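Local coordinates for protein beta 1-3 glucanase (PDB 5H4E) that probably hydrolyses beta-1,3-glucan chains, acting as a glycoside hydrolase of family GH64, at residues 50-55 against 75-80; 60-65 against 71-76; 231-236 against 305-310; 239-244 against 250-255. All coordinates share one frame; numbering follows the deposited sequence.

Contacts 1 and 2 lie on one side of the chain's centre, contacts 3 and 4 on the opposite side, and the centres of contacts 1 and 3 are about 44 Å apart. Contacts 1 and 2 share Ser75 and Asn76: strand 70-74 of the hairpin in contact 2 runs directly into 75-80 of contact 1. Farther along the chain, helix 227-236 of contact 3 leads into strand 242-246 of contact 4, and the chain only then reaches helix 294-309; the centres of contacts 3 and 4 are about 12 Å apart, and the two touch through Tyr234 and Val255. The spread is consistent with the crescent shape known from GH64 enzymes, with a beta-rich part and a mixed alpha/beta part.

Contact 1. Residues 50-55 against 75-80; sequences IPMKIS and SNYFCK
Met52 and Tyr77 have CA atoms 9.6 Å apart on two backbones that share no ladder, 50-55 just leaving strand 49-51 and the segment 75-80 on its way into strand 79-80, so side chains alone span the distance. The Met52 chain turns its CG anti to the carbonyl carbon (chi1 -66°) and runs extended beyond it, which lays CG, SD and CE past the CE2 corner of the tyrosine. Its CG comes nearest, 3.3 Å from Tyr77 OH and 3.8 Å from Tyr77 CE2, from an oblique direction. The sulfur lies at the ring edge: Met52 SD is 3.9 Å from Tyr77 CE2 and 5.2 Å from the ring centroid, 74° off the ring normal. Tyr77 OH has its polar partner in Asp56, which also forms a salt bridge with Lys53; the carboxylate thus ties the tyrosine tip to the turn that follows Met52. The Tyr77 ring stacks on His42, while Met52 packs on Phe40 and on Val31 of strand 26-33. The arrangement is a Met-aromatic contact of the edge type, set where loops cover the antiparallel sheet that includes strands 26-33, 40-43 and 49-51.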
loop_
_atom_site.group_PDB
_atom_site.type_symbol
_atom_site.label_atom_id
_atom_site.label_comp_id
_atom_site.label_asym_id
_atom_site.label_seq_id
_atom_site.Cartn_x
_atom_site.Cartn_y
_atom_site.Cartn_z
ATOM N N ILE A 50 17.094 9.744 12.579
ATOM C CA ILE A 50 18.239 9.002 13.129
ATOM C C ILE A 50 18.581 7.806 12.254
ATOM O O ILE A 50 17.744 6.918 12.070
ATOM C CB ILE A 50 17.973 8.484 14.546
ATOM C CG1 ILE A 50 17.368 9.576 15.428
ATOM C CG2 ILE A 50 19.261 7.956 15.157
ATOM C CD1 ILE A 50 18.281 10.788 15.606
ATOM N N PRO A 51 19.810 7.763 11.718
ATOM C CA PRO A 51 20.208 6.631 10.868
ATOM C C PRO A 51 20.012 5.286 11.552
ATOM O O PRO A 51 20.351 5.148 12.727
ATOM C CB PRO A 51 21.697 6.891 10.611
ATOM C CG PRO A 51 21.834 8.380 10.753
ATOM C CD PRO A 51 20.903 8.739 11.876
ATOM N N MET A 52 19.442 4.315 10.844
ATOM C CA MET A 52 19.409 2.966 11.386
ATOM C C MET A 52 20.817 2.384 11.376
ATOM O O MET A 52 21.568 2.550 10.412
ATOM C CB MET A 52 18.478 2.055 10.587
ATOM C CG MET A 52 17.012 2.414 10.651
ATOM S SD MET A 52 16.067 1.158 9.772
ATOM C CE MET A 52 14.492 1.996 9.611
ATOM N N LYS A 53 21.154 1.689 12.447
ATOM C CA LYS A 53 22.401 0.949 12.510
ATOM C C LYS A 53 22.137 -0.480 12.989
ATOM O O LYS A 53 21.368 -0.688 13.935
ATOM C CB LYS A 53 23.394 1.661 13.429
ATOM C CG LYS A 53 22.878 1.949 14.830
ATOM C CD LYS A 53 23.926 2.709 15.629
ATOM C CE LYS A 53 23.311 3.673 16.629
ATOM N NZ LYS A 53 22.704 3.013 17.838
ATOM N N ILE A 54 22.781 -1.452 12.338
ATOM C CA ILE A 54 22.658 -2.871 12.708
ATOM C C ILE A 54 22.735 -3.119 14.223
ATOM O O ILE A 54 22.114 -4.040 14.751
ATOM C CB ILE A 54 23.743 -3.729 12.012
ATOM C CG1 ILE A 54 23.410 -5.211 12.140
ATOM C CG2 ILE A 54 25.135 -3.446 12.572
ATOM C CD1 ILE A 54 22.382 -5.657 11.144
ATOM N N SER A 55 23.473 -2.275 14.931
ATOM C CA SER A 55 23.638 -2.434 16.366
ATOM C C SER A 55 22.357 -2.139 17.154
ATOM O O SER A 55 22.266 -2.455 18.337
ATOM C CB SER A 55 24.790 -1.545 16.848
ATOM O OG SER A 55 24.933 -0.387 16.038
ATOM N N SER A 75 15.330 -4.397 16.882
ATOM C CA SER A 75 15.345 -2.977 17.211
ATOM C C SER A 75 14.067 -2.579 17.936
ATOM O O SER A 75 13.102 -3.346 18.003
ATOM C CB SER A 75 15.489 -2.136 15.954
ATOM O OG SER A 75 14.349 -2.303 15.123
ATOM N N ASN A 76 14.055 -1.377 18.483
ATOM C CA ASN A 76 12.873 -0.917 19.179
ATOM C C ASN A 76 12.710 0.567 18.933
ATOM O O ASN A 76 13.130 1.406 19.737
ATOM C CB ASN A 76 12.950 -1.226 20.667
ATOM C CG ASN A 76 11.635 -0.972 21.377
ATOM O OD1 ASN A 76 10.629 -0.628 20.747
ATOM N ND2 ASN A 76 11.632 -1.136 22.696
ATOM N N TYR A 77 12.115 0.882 17.788
ATOM C CA TYR A 77 11.919 2.259 17.391
ATOM C C TYR A 77 10.540 2.761 17.797
ATOM O O TYR A 77 10.156 3.874 17.436
ATOM C CB TYR A 77 12.095 2.402 15.882
ATOM C CG TYR A 77 13.461 2.025 15.333
ATOM C CD1 TYR A 77 14.625 2.195 16.080
ATOM C CD2 TYR A 77 13.578 1.524 14.046
ATOM C CE1 TYR A 77 15.874 1.856 15.549
ATOM C CE2 TYR A 77 14.794 1.204 13.509
ATOM C CZ TYR A 77 15.943 1.364 14.257
ATOM O OH TYR A 77 17.147 1.027 13.678
ATOM N N PHE A 78 9.806 1.941 18.549
ATOM C CA PHE A 78 8.407 2.218 18.863
ATOM C C PHE A 78 8.215 3.056 20.111
ATOM O O PHE A 78 9.056 3.057 21.015
ATOM C CB PHE A 78 7.636 0.898 18.995
ATOM C CG PHE A 78 7.307 0.287 17.672
ATOM C CD1 PHE A 78 6.077 0.529 17.071
ATOM C CD2 PHE A 78 8.248 -0.461 16.988
ATOM C CE1 PHE A 78 5.781 -0.009 15.823
ATOM C CE2 PHE A 78 7.952 -1.000 15.748
ATOM C CZ PHE A 78 6.717 -0.766 15.167
ATOM N N CYS A 79 7.090 3.766 20.135
ATOM C CA CYS A 79 6.709 4.645 21.238
ATOM C C CYS A 79 5.233 4.442 21.582
ATOM O O CYS A 79 4.400 4.365 20.682
ATOM C CB CYS A 79 6.983 6.109 20.862
ATOM S SG CYS A 79 6.476 7.350 22.095
ATOM N N LYS A 80 4.904 4.337 22.868
ATOM C CA LYS A 80 3.499 4.234 23.281
ATOM C C LYS A 80 2.788 5.562 23.053
ATOM O O LYS A 80 3.367 6.618 23.303
ATOM C CB LYS A 80 3.377 3.847 24.761
ATOM C CG LYS A 80 3.765 2.411 25.099
ATOM C CD LYS A 80 3.653 2.136 26.605
ATOM C CE LYS A 80 3.960 0.668 26.890
ATOM N NZ LYS A 80 3.544 0.188 28.248
#

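Contact 2. Residues 60-65 against 71-76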
loop_
_atom_site.group_PDB
_atom_site.type_symbol
_atom_site.label_atom_id
_atom_site.label_comp_id
_atom_site.label_asym_id
_atom_site.label_seq_id
_atom_site.Cartn_x
_atom_site.Cartn_y
_atom_site.Cartn_z
ATOM N N ALA A 60 20.183 -1.281 24.339
ATOM C CA ALA A 60 19.328 -1.265 25.526
ATOM C C ALA A 60 17.854 -1.043 25.191
ATOM O O ALA A 60 17.504 -0.119 24.449
ATOM C CB ALA A 60 19.805 -0.185 26.506
ATOM N N GLY A 61 16.997 -1.889 25.756
ATOM C CA GLY A 61 15.564 -1.795 25.535
ATOM C C GLY A 61 15.087 -2.473 24.265
ATOM O O GLY A 61 13.987 -2.211 23.793
ATOM N N HIS A 62 15.914 -3.348 23.705
ATOM C CA HIS A 62 15.544 -4.032 22.474
ATOM C C HIS A 62 14.503 -5.103 22.754
ATOM O O HIS A 62 14.221 -5.431 23.908
ATOM C CB HIS A 62 16.756 -4.667 21.794
ATOM C CG HIS A 62 17.360 -5.811 22.556
ATOM N ND1 HIS A 62 16.748 -7.049 22.668
ATOM C CD2 HIS A 62 18.541 -5.930 23.213
ATOM C CE1 HIS A 62 17.505 -7.856 23.391
ATOM N NE2 HIS A 62 18.607 -7.203 23.723
ATOM N N LEU A 63 13.929 -5.645 21.685
ATOM C CA LEU A 63 12.900 -6.656 21.807
ATOM C C LEU A 63 13.505 -8.024 21.559
ATOM O O LEU A 63 14.501 -8.151 20.857
ATOM C CB LEU A 63 11.756 -6.376 20.817
ATOM C CG LEU A 63 11.009 -5.049 20.988
ATOM C CD1 LEU A 63 10.069 -4.763 19.789
ATOM C CD2 LEU A 63 10.222 -5.051 22.289
ATOM N N THR A 64 12.896 -9.048 22.139
ATOM C CA THR A 64 13.317 -10.414 21.881
ATOM C C THR A 64 12.091 -11.286 21.653
ATOM O O THR A 64 11.058 -11.106 22.302
ATOM C CB THR A 64 14.157 -10.969 23.036
ATOM O OG1 THR A 64 15.208 -10.044 23.333
ATOM C CG2 THR A 64 14.768 -12.315 22.666
ATOM N N LYS A 65 12.197 -12.219 20.713
ATOM C CA LYS A 65 11.075 -13.098 20.395
ATOM C C LYS A 65 11.565 -14.488 20.010
ATOM O O LYS A 65 12.540 -14.628 19.265
ATOM C CB LYS A 65 10.232 -12.493 19.265
ATOM C CG LYS A 65 9.108 -13.384 18.747
ATOM C CD LYS A 65 7.932 -13.447 19.704
ATOM C CE LYS A 65 6.772 -14.236 19.080
ATOM N NZ LYS A 65 5.751 -14.658 20.102
ATOM N N THR A 71 15.428 -17.967 18.455
ATOM C CA THR A 71 15.256 -16.790 19.309
ATOM C C THR A 71 16.106 -15.615 18.786
ATOM O O THR A 71 17.301 -15.779 18.520
ATOM C CB THR A 71 15.634 -17.116 20.769
ATOM O OG1 THR A 71 14.782 -18.159 21.249
ATOM C CG2 THR A 71 15.498 -15.890 21.683
ATOM N N PHE A 72 15.494 -14.439 18.622
ATOM C CA PHE A 72 16.209 -13.293 18.056
ATOM C C PHE A 72 15.942 -11.970 18.781
ATOM O O PHE A 72 14.924 -11.813 19.460
ATOM C CB PHE A 72 15.852 -13.122 16.575
ATOM C CG PHE A 72 15.696 -14.416 15.827
ATOM C CD1 PHE A 72 16.791 -15.029 15.233
ATOM C CD2 PHE A 72 14.445 -15.013 15.701
ATOM C CE1 PHE A 72 16.651 -16.225 14.531
ATOM C CE2 PHE A 72 14.296 -16.209 15.000
ATOM C CZ PHE A 72 15.404 -16.815 14.414
ATOM N N ASN A 73 16.867 -11.023 18.611
ATOM C CA ASN A 73 16.729 -9.653 19.117
ATOM C C ASN A 73 16.330 -8.679 18.009
ATOM O O ASN A 73 16.821 -8.776 16.883
ATOM C CB ASN A 73 18.039 -9.160 19.747
ATOM C CG ASN A 73 18.349 -9.825 21.079
ATOM O OD1 ASN A 73 17.502 -10.492 21.674
ATOM N ND2 ASN A 73 19.569 -9.616 21.567
ATOM N N TYR A 74 15.472 -7.715 18.329
ATOM C CA TYR A 74 15.034 -6.751 17.319
ATOM C C TYR A 74 15.165 -5.331 17.813
ATOM O O TYR A 74 15.097 -5.084 19.012
ATOM C CB TYR A 74 13.583 -7.008 16.917
ATOM C CG TYR A 74 13.321 -8.416 16.438
ATOM C CD1 TYR A 74 13.104 -9.449 17.347
ATOM C CD2 TYR A 74 13.277 -8.709 15.078
ATOM C CE1 TYR A 74 12.855 -10.742 16.918
ATOM C CE2 TYR A 74 13.030 -10.001 14.638
ATOM C CZ TYR A 74 12.824 -11.014 15.568
ATOM O OH TYR A 74 12.580 -12.298 15.134
ATOM N N SER A 75 15.330 -4.397 16.882
ATOM C CA SER A 75 15.345 -2.977 17.211
ATOM C C SER A 75 14.067 -2.579 17.936
ATOM O O SER A 75 13.102 -3.346 18.003
ATOM C CB SER A 75 15.489 -2.136 15.954
ATOM O OG SER A 75 14.349 -2.303 15.123
ATOM N N ASN A 76 14.055 -1.377 18.483
ATOM C CA ASN A 76 12.873 -0.917 19.179
ATOM C C ASN A 76 12.710 0.567 18.933
ATOM O O ASN A 76 13.130 1.406 19.737
ATOM C CB ASN A 76 12.950 -1.226 20.667
ATOM C CG ASN A 76 11.635 -0.972 21.377
ATOM O OD1 ASN A 76 10.629 -0.628 20.747
ATOM N ND2 ASN A 76 11.632 -1.136 22.696
#
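Leu63, Tyr74 and Lys65 give up the most surface where the two strands of a beta hairpin, 63-67 and 70-74, run antiparallel, and all three project from the same face. Leu63 and Tyr74 form a hydrogen-bonded pair, with Leu63 N to Tyr74 O at 3.0 Å and Tyr74 N to Leu63 O at 2.7 Å. Leu63 O takes a second bond, from His62 ND1 at 3.1 Å; the two donors come from opposite faces of the carbonyl plane, the imidazole one well above it. Beyond, Leu63 CG and CD1 rest near Ser75 O, and the Leu63 and Asn76 side chains cross at about a right angle. Lys65 pairs with Phe72 through two backbone bonds, and its CB packs obliquely on the Tyr74 ring, 3.9 Å from Tyr74 CE1. The Tyr74 ring also engages Lys108 in a cation-pi contact and meets Tyr106. On the other face Thr64 OG1 donates to Asn73 OD1 (2.9 Å). Past the strand end Asn76 ND2 gives Gly61 O a nearly straight bond of 2.8 Å, with the oxygen in the amide plane. The chemistry is therefore divided: aliphatic and aromatic groups cover the Leu63 face, whereas the Thr64 hydroxyl and the Asn73 and Asn76 amides bond across the Thr64 face and the hairpin base, and the His62 ring braces Leu63 O on its own strand while taking Asn73 CB over its face.

Contact 3. Residues 231-236 against 305-310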
loop_
_atom_site.group_PDB
_atom_site.type_symbol
_atom_site.label_atom_id
_atom_site.label_comp_id
_atom_site.label_asym_id
_atom_site.label_seq_id
_atom_site.Cartn_x
_atom_site.Cartn_y
_atom_site.Cartn_z
ATOM N N ASN A 231 -5.329 -13.942 -21.419
ATOM C CA ASN A 231 -5.244 -14.566 -22.738
ATOM C C ASN A 231 -6.203 -13.922 -23.738
ATOM O O ASN A 231 -5.791 -13.585 -24.853
ATOM C CB ASN A 231 -5.519 -16.073 -22.642
ATOM C CG ASN A 231 -4.351 -16.846 -22.025
ATOM O OD1 ASN A 231 -3.205 -16.435 -22.140
ATOM N ND2 ASN A 231 -4.649 -17.974 -21.382
ATOM N N ASP A 232 -7.464 -13.741 -23.333
ATOM C CA ASP A 232 -8.479 -13.145 -24.212
ATOM C C ASP A 232 -8.060 -11.751 -24.632
ATOM O O ASP A 232 -8.160 -11.383 -25.807
ATOM C CB ASP A 232 -9.850 -13.069 -23.525
ATOM C CG ASP A 232 -10.496 -14.420 -23.356
ATOM O OD1 ASP A 232 -10.070 -15.369 -24.040
ATOM O OD2 ASP A 232 -11.440 -14.524 -22.548
ATOM N N VAL A 233 -7.595 -10.977 -23.651
ATOM C CA VAL A 233 -7.216 -9.589 -23.874
ATOM C C VAL A 233 -6.009 -9.470 -24.802
ATOM O O VAL A 233 -6.016 -8.665 -25.743
ATOM C CB VAL A 233 -6.927 -8.867 -22.522
ATOM C CG1 VAL A 233 -6.189 -7.549 -22.750
ATOM C CG2 VAL A 233 -8.231 -8.637 -21.768
ATOM N N TYR A 234 -4.973 -10.267 -24.563
ATOM C CA TYR A 234 -3.829 -10.249 -25.483
ATOM C C TYR A 234 -4.182 -10.742 -26.904
ATOM O O TYR A 234 -3.653 -10.232 -27.895
ATOM C CB TYR A 234 -2.678 -11.066 -24.903
ATOM C CG TYR A 234 -1.726 -10.214 -24.110
ATOM C CD1 TYR A 234 -2.177 -9.436 -23.041
ATOM C CD2 TYR A 234 -0.377 -10.161 -24.436
ATOM C CE1 TYR A 234 -1.290 -8.641 -22.305
ATOM C CE2 TYR A 234 0.508 -9.372 -23.712
ATOM C CZ TYR A 234 0.050 -8.619 -22.652
ATOM O OH TYR A 234 0.941 -7.844 -21.947
ATOM N N SER A 235 -5.089 -11.707 -26.992
ATOM C CA SER A 235 -5.549 -12.223 -28.282
ATOM C C SER A 235 -6.344 -11.151 -29.027
ATOM O O SER A 235 -6.138 -10.911 -30.226
ATOM C CB SER A 235 -6.392 -13.485 -28.068
ATOM O OG SER A 235 -6.930 -13.987 -29.283
ATOM N N TYR A 236 -7.237 -10.488 -28.297
ATOM C CA TYR A 236 -8.057 -9.423 -28.849
ATOM C C TYR A 236 -7.208 -8.282 -29.409
ATOM O O TYR A 236 -7.404 -7.869 -30.551
ATOM C CB TYR A 236 -9.024 -8.896 -27.779
ATOM C CG TYR A 236 -10.001 -7.875 -28.310
ATOM C CD1 TYR A 236 -11.136 -8.278 -29.016
ATOM C CD2 TYR A 236 -9.781 -6.511 -28.130
ATOM C CE1 TYR A 236 -12.034 -7.343 -29.522
ATOM C CE2 TYR A 236 -10.677 -5.562 -28.630
ATOM C CZ TYR A 236 -11.801 -5.987 -29.321
ATOM O OH TYR A 236 -12.683 -5.054 -29.822
ATOM N N ALA A 305 -3.865 -1.693 -13.628
ATOM C CA ALA A 305 -5.096 -1.271 -12.966
ATOM C C ALA A 305 -6.310 -1.736 -13.760
ATOM O O ALA A 305 -7.310 -2.151 -13.178
ATOM C CB ALA A 305 -5.122 0.243 -12.786
ATOM N N ALA A 306 -6.223 -1.691 -15.091
ATOM C CA ALA A 306 -7.384 -2.072 -15.907
ATOM C C ALA A 306 -7.650 -3.580 -15.828
ATOM O O ALA A 306 -8.807 -4.031 -15.857
ATOM C CB ALA A 306 -7.182 -1.634 -17.361
ATOM N N PHE A 307 -6.585 -4.365 -15.712
ATOM C CA PHE A 307 -6.757 -5.791 -15.464
ATOM C C PHE A 307 -7.443 -6.027 -14.134
ATOM O O PHE A 307 -8.448 -6.733 -14.087
ATOM C CB PHE A 307 -5.422 -6.526 -15.520
ATOM C CG PHE A 307 -5.064 -7.003 -16.900
ATOM C CD1 PHE A 307 -5.832 -7.972 -17.527
ATOM C CD2 PHE A 307 -3.961 -6.487 -17.570
ATOM C CE1 PHE A 307 -5.506 -8.422 -18.810
ATOM C CE2 PHE A 307 -3.642 -6.930 -18.858
ATOM C CZ PHE A 307 -4.411 -7.901 -19.458
ATOM N N ASN A 308 -6.938 -5.425 -13.057
ATOM C CA ASN A 308 -7.577 -5.597 -11.754
ATOM C C ASN A 308 -9.045 -5.177 -11.732
ATOM O O ASN A 308 -9.870 -5.792 -11.042
ATOM C CB ASN A 308 -6.826 -4.813 -10.679
ATOM C CG ASN A 308 -5.571 -5.519 -10.236
ATOM O OD1 ASN A 308 -5.621 -6.435 -9.419
ATOM N ND2 ASN A 308 -4.443 -5.133 -10.809
ATOM N N ARG A 309 -9.358 -4.132 -12.491
ATOM C CA ARG A 309 -10.706 -3.561 -12.524
ATOM C C ARG A 309 -11.594 -4.210 -13.592
ATOM O O ARG A 309 -12.783 -3.878 -13.692
ATOM C CB ARG A 309 -10.624 -2.046 -12.761
ATOM C CG ARG A 309 -10.006 -1.270 -11.588
ATOM C CD ARG A 309 -9.573 0.146 -11.993
ATOM N NE ARG A 309 -9.042 0.892 -10.854
ATOM C CZ ARG A 309 -8.375 2.041 -10.950
ATOM N NH1 ARG A 309 -8.131 2.580 -12.145
ATOM N NH2 ARG A 309 -7.929 2.645 -9.850
ATOM N N HIS A 310 -11.017 -5.154 -14.341
ATOM C CA HIS A 310 -11.662 -5.837 -15.475
ATOM C C HIS A 310 -12.288 -4.836 -16.460
ATOM O O HIS A 310 -13.483 -4.876 -16.727
ATOM C CB HIS A 310 -12.722 -6.845 -14.985
ATOM C CG HIS A 310 -13.151 -7.840 -16.028
ATOM N ND1 HIS A 310 -12.872 -9.190 -15.929
ATOM C CD2 HIS A 310 -13.863 -7.690 -17.174
ATOM C CE1 HIS A 310 -13.383 -9.824 -16.973
ATOM N NE2 HIS A 310 -13.990 -8.939 -17.741
#
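Val233 and Phe307 meet in a helix-to-helix hydrophobic contact, joining helix 227-236 to the last turn of helix 294-309, which ends in a Schellman motif at His310. The helices are not in close backbone contact: the CA atoms of Val233 and Phe307, the nearest pair, stand 9.2 Å apart. Two side chains pointing at each other from opposite directions fill the distance. Val233 presents its whole fork. With CG1 anti to the backbone N (chi1 165°), both methyls reach the outer end of the phenyl ring, Val233 CG1 lying 3.8 Å from Phe307 CZ and Val233 CG2 4.0 Å from Phe307 CE1. Tyr234, one residue on, reaches the same corner from another side. Its ring and that of Phe307 meet edge to edge, each with the other's nearest atom close to its own plane, so the pair is neither a stack nor a T-shaped arrangement. The phenol oxygen is engaged elsewhere, by Gly275 O.

All three residues are buried; Phe307 also packs on Val282 of helix 279-284, and Val233 on Met312. Near the same junction His310, the residue that closes helix 294-309, stacks its ring on Tyr229 of the first helix and so adds a second link between the two. His310 has a positive phi of 50°, and its backbone turns back on the helix end, His310 N bonding Phe307 O at 3.0 Å.

Contact 4. Residues 239-244 against 250-255; sequences THELTF and TYSGHV
Phe244 and Tyr251 make the tightly packed side of this antiparallel hairpin, while Glu241, Thr243 and Ser252 line its more open side. On the tight side the two aromatic residues form a hydrogen-bonded pair, with Tyr251 N to Phe244 O at 2.8 Å. Phe244 holds CG between its backbone N and carbonyl carbon (chi1 74°), which carries the ring across to its partner: Phe244 CE1 reaches 3.7 Å from Tyr251 CB, an off-centre CH-pi contact. The ring planes are near parallel, 26° apart, but slid so far that they barely overlap. Next along, Leu242 pairs with Gly253, Leu242 N to Gly253 O being an almost straight bond of 2.9 Å.

The opposite face is polar. Thr243 and Ser252 form a non-hydrogen-bonded pair, and Ser252 OG donates a short bond of 2.5 Å to Glu241 OE1, on the lone pair turned away from the other carboxylate oxygen. Tyr269 OH is a further partner of that oxygen. The chain of Glu241, bent at its second torsion, runs beside His254, and Glu241 OE2 lies 3.4 Å from His254 CB. The His254 ring in turn bonds Val261 O through ND1. The methyls of Thr243 and Thr250 touch obliquely, CG2 to CG2, farther along the ladder.

Strand 242-246 is one of the two outer strands of a four-stranded antiparallel sheet within this chain; strand 249-256 lies between it and strand 259-264, and 271-273 forms the other edge. The Phe244 face lies against helix 294-309, with Phe244 on Gln302 and Tyr251 on Ile299.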
loop_
_atom_site.group_PDB
_atom_site.type_symbol
_atom_site.label_atom_id
_atom_site.label_comp_id
_atom_site.label_asym_id
_atom_site.label_seq_id
_atom_site.Cartn_x
_atom_site.Cartn_y
_atom_site.Cartn_z
ATOM N N THR A 239 -5.154 -7.733 -32.889
ATOM C CA THR A 239 -5.731 -7.182 -34.107
ATOM C C THR A 239 -6.645 -5.977 -33.875
ATOM O O THR A 239 -7.237 -5.457 -34.818
ATOM C CB THR A 239 -6.515 -8.258 -34.859
ATOM O OG1 THR A 239 -7.502 -8.827 -33.989
ATOM C CG2 THR A 239 -5.583 -9.363 -35.319
ATOM N N HIS A 240 -6.777 -5.541 -32.628
ATOM C CA HIS A 240 -7.490 -4.307 -32.324
ATOM C C HIS A 240 -6.563 -3.350 -31.586
ATOM O O HIS A 240 -5.576 -3.779 -30.998
ATOM C CB HIS A 240 -8.750 -4.579 -31.496
ATOM C CG HIS A 240 -9.722 -5.502 -32.163
ATOM N ND1 HIS A 240 -9.581 -6.873 -32.139
ATOM C CD2 HIS A 240 -10.832 -5.253 -32.900
ATOM C CE1 HIS A 240 -10.566 -7.430 -32.822
ATOM N NE2 HIS A 240 -11.341 -6.469 -33.291
ATOM N N GLU A 241 -6.880 -2.059 -31.627
ATOM C CA GLU A 241 -6.094 -1.049 -30.921
ATOM C C GLU A 241 -6.662 -0.773 -29.541
ATOM O O GLU A 241 -7.880 -0.665 -29.364
ATOM C CB GLU A 241 -6.036 0.269 -31.703
ATOM C CG GLU A 241 -5.087 0.267 -32.893
ATOM C CD GLU A 241 -3.621 0.216 -32.486
ATOM O OE1 GLU A 241 -3.160 1.119 -31.745
ATOM O OE2 GLU A 241 -2.927 -0.721 -32.931
ATOM N N LEU A 242 -5.765 -0.668 -28.570
ATOM C CA LEU A 242 -6.104 -0.191 -27.237
ATOM C C LEU A 242 -5.687 1.263 -27.160
ATOM O O LEU A 242 -4.498 1.572 -27.149
ATOM C CB LEU A 242 -5.392 -1.023 -26.165
ATOM C CG LEU A 242 -5.441 -0.560 -24.710
ATOM C CD1 LEU A 242 -6.852 -0.282 -24.301
ATOM C CD2 LEU A 242 -4.862 -1.655 -23.827
ATOM N N THR A 243 -6.658 2.159 -27.120
ATOM C CA THR A 243 -6.359 3.580 -27.119
ATOM C C THR A 243 -6.932 4.258 -25.898
ATOM O O THR A 243 -8.126 4.130 -25.615
ATOM C CB THR A 243 -6.905 4.261 -28.371
ATOM O OG1 THR A 243 -6.384 3.592 -29.527
ATOM C CG2 THR A 243 -6.504 5.729 -28.401
ATOM N N PHE A 244 -6.078 4.971 -25.169
ATOM C CA PHE A 244 -6.529 5.667 -23.980
ATOM C C PHE A 244 -5.809 6.999 -23.803
ATOM O O PHE A 244 -4.724 7.229 -24.347
ATOM C CB PHE A 244 -6.354 4.783 -22.739
ATOM C CG PHE A 244 -4.926 4.631 -22.280
ATOM C CD1 PHE A 244 -4.126 3.611 -22.779
ATOM C CD2 PHE A 244 -4.397 5.485 -21.319
ATOM C CE1 PHE A 244 -2.813 3.463 -22.339
ATOM C CE2 PHE A 244 -3.088 5.340 -20.878
ATOM C CZ PHE A 244 -2.298 4.334 -21.393
ATOM N N THR A 250 -2.111 10.805 -25.084
ATOM C CA THR A 250 -2.876 9.676 -25.601
ATOM C C THR A 250 -1.955 8.572 -26.109
ATOM O O THR A 250 -1.082 8.798 -26.966
ATOM C CB THR A 250 -3.832 10.103 -26.731
ATOM O OG1 THR A 250 -4.710 11.126 -26.249
ATOM C CG2 THR A 250 -4.672 8.908 -27.204
ATOM N N TYR A 251 -2.158 7.377 -25.567
ATOM C CA TYR A 251 -1.367 6.215 -25.929
ATOM C C TYR A 251 -2.210 5.216 -26.711
ATOM O O TYR A 251 -3.384 5.037 -26.415
ATOM C CB TYR A 251 -0.806 5.541 -24.680
ATOM C CG TYR A 251 0.098 6.416 -23.845
ATOM C CD1 TYR A 251 1.472 6.435 -24.061
ATOM C CD2 TYR A 251 -0.421 7.215 -22.824
ATOM C CE1 TYR A 251 2.311 7.229 -23.292
ATOM C CE2 TYR A 251 0.410 8.022 -22.050
ATOM C CZ TYR A 251 1.773 8.019 -22.286
ATOM O OH TYR A 251 2.602 8.804 -21.516
ATOM N N SER A 252 -1.614 4.559 -27.699
ATOM C CA SER A 252 -2.329 3.533 -28.436
ATOM C C SER A 252 -1.467 2.288 -28.559
ATOM O O SER A 252 -0.300 2.369 -28.914
ATOM C CB SER A 252 -2.739 4.056 -29.818
ATOM O OG SER A 252 -3.685 3.193 -30.426
ATOM N N GLY A 253 -2.034 1.125 -28.273
ATOM C CA GLY A 253 -1.231 -0.077 -28.229
ATOM C C GLY A 253 -1.836 -1.258 -28.950
ATOM O O GLY A 253 -3.039 -1.280 -29.227
ATOM N N HIS A 254 -0.988 -2.236 -29.259
ATOM C CA HIS A 254 -1.418 -3.492 -29.857
ATOM C C HIS A 254 -0.421 -4.579 -29.494
ATOM O O HIS A 254 0.737 -4.296 -29.197
ATOM C CB HIS A 254 -1.573 -3.371 -31.386
ATOM C CG HIS A 254 -0.316 -2.975 -32.106
ATOM N ND1 HIS A 254 0.673 -2.217 -31.521
ATOM C CD2 HIS A 254 0.093 -3.208 -33.375
ATOM C CE1 HIS A 254 1.647 -2.015 -32.391
ATOM N NE2 HIS A 254 1.315 -2.601 -33.526
ATOM N N VAL A 255 -0.878 -5.823 -29.495
ATOM C CA VAL A 255 -0.011 -6.934 -29.133
ATOM C C VAL A 255 0.710 -7.412 -30.384
ATOM O O VAL A 255 0.074 -7.754 -31.387
ATOM C CB VAL A 255 -0.801 -8.081 -28.487
ATOM C CG1 VAL A 255 0.068 -9.324 -28.305
ATOM C CG2 VAL A 255 -1.413 -7.624 -27.154
#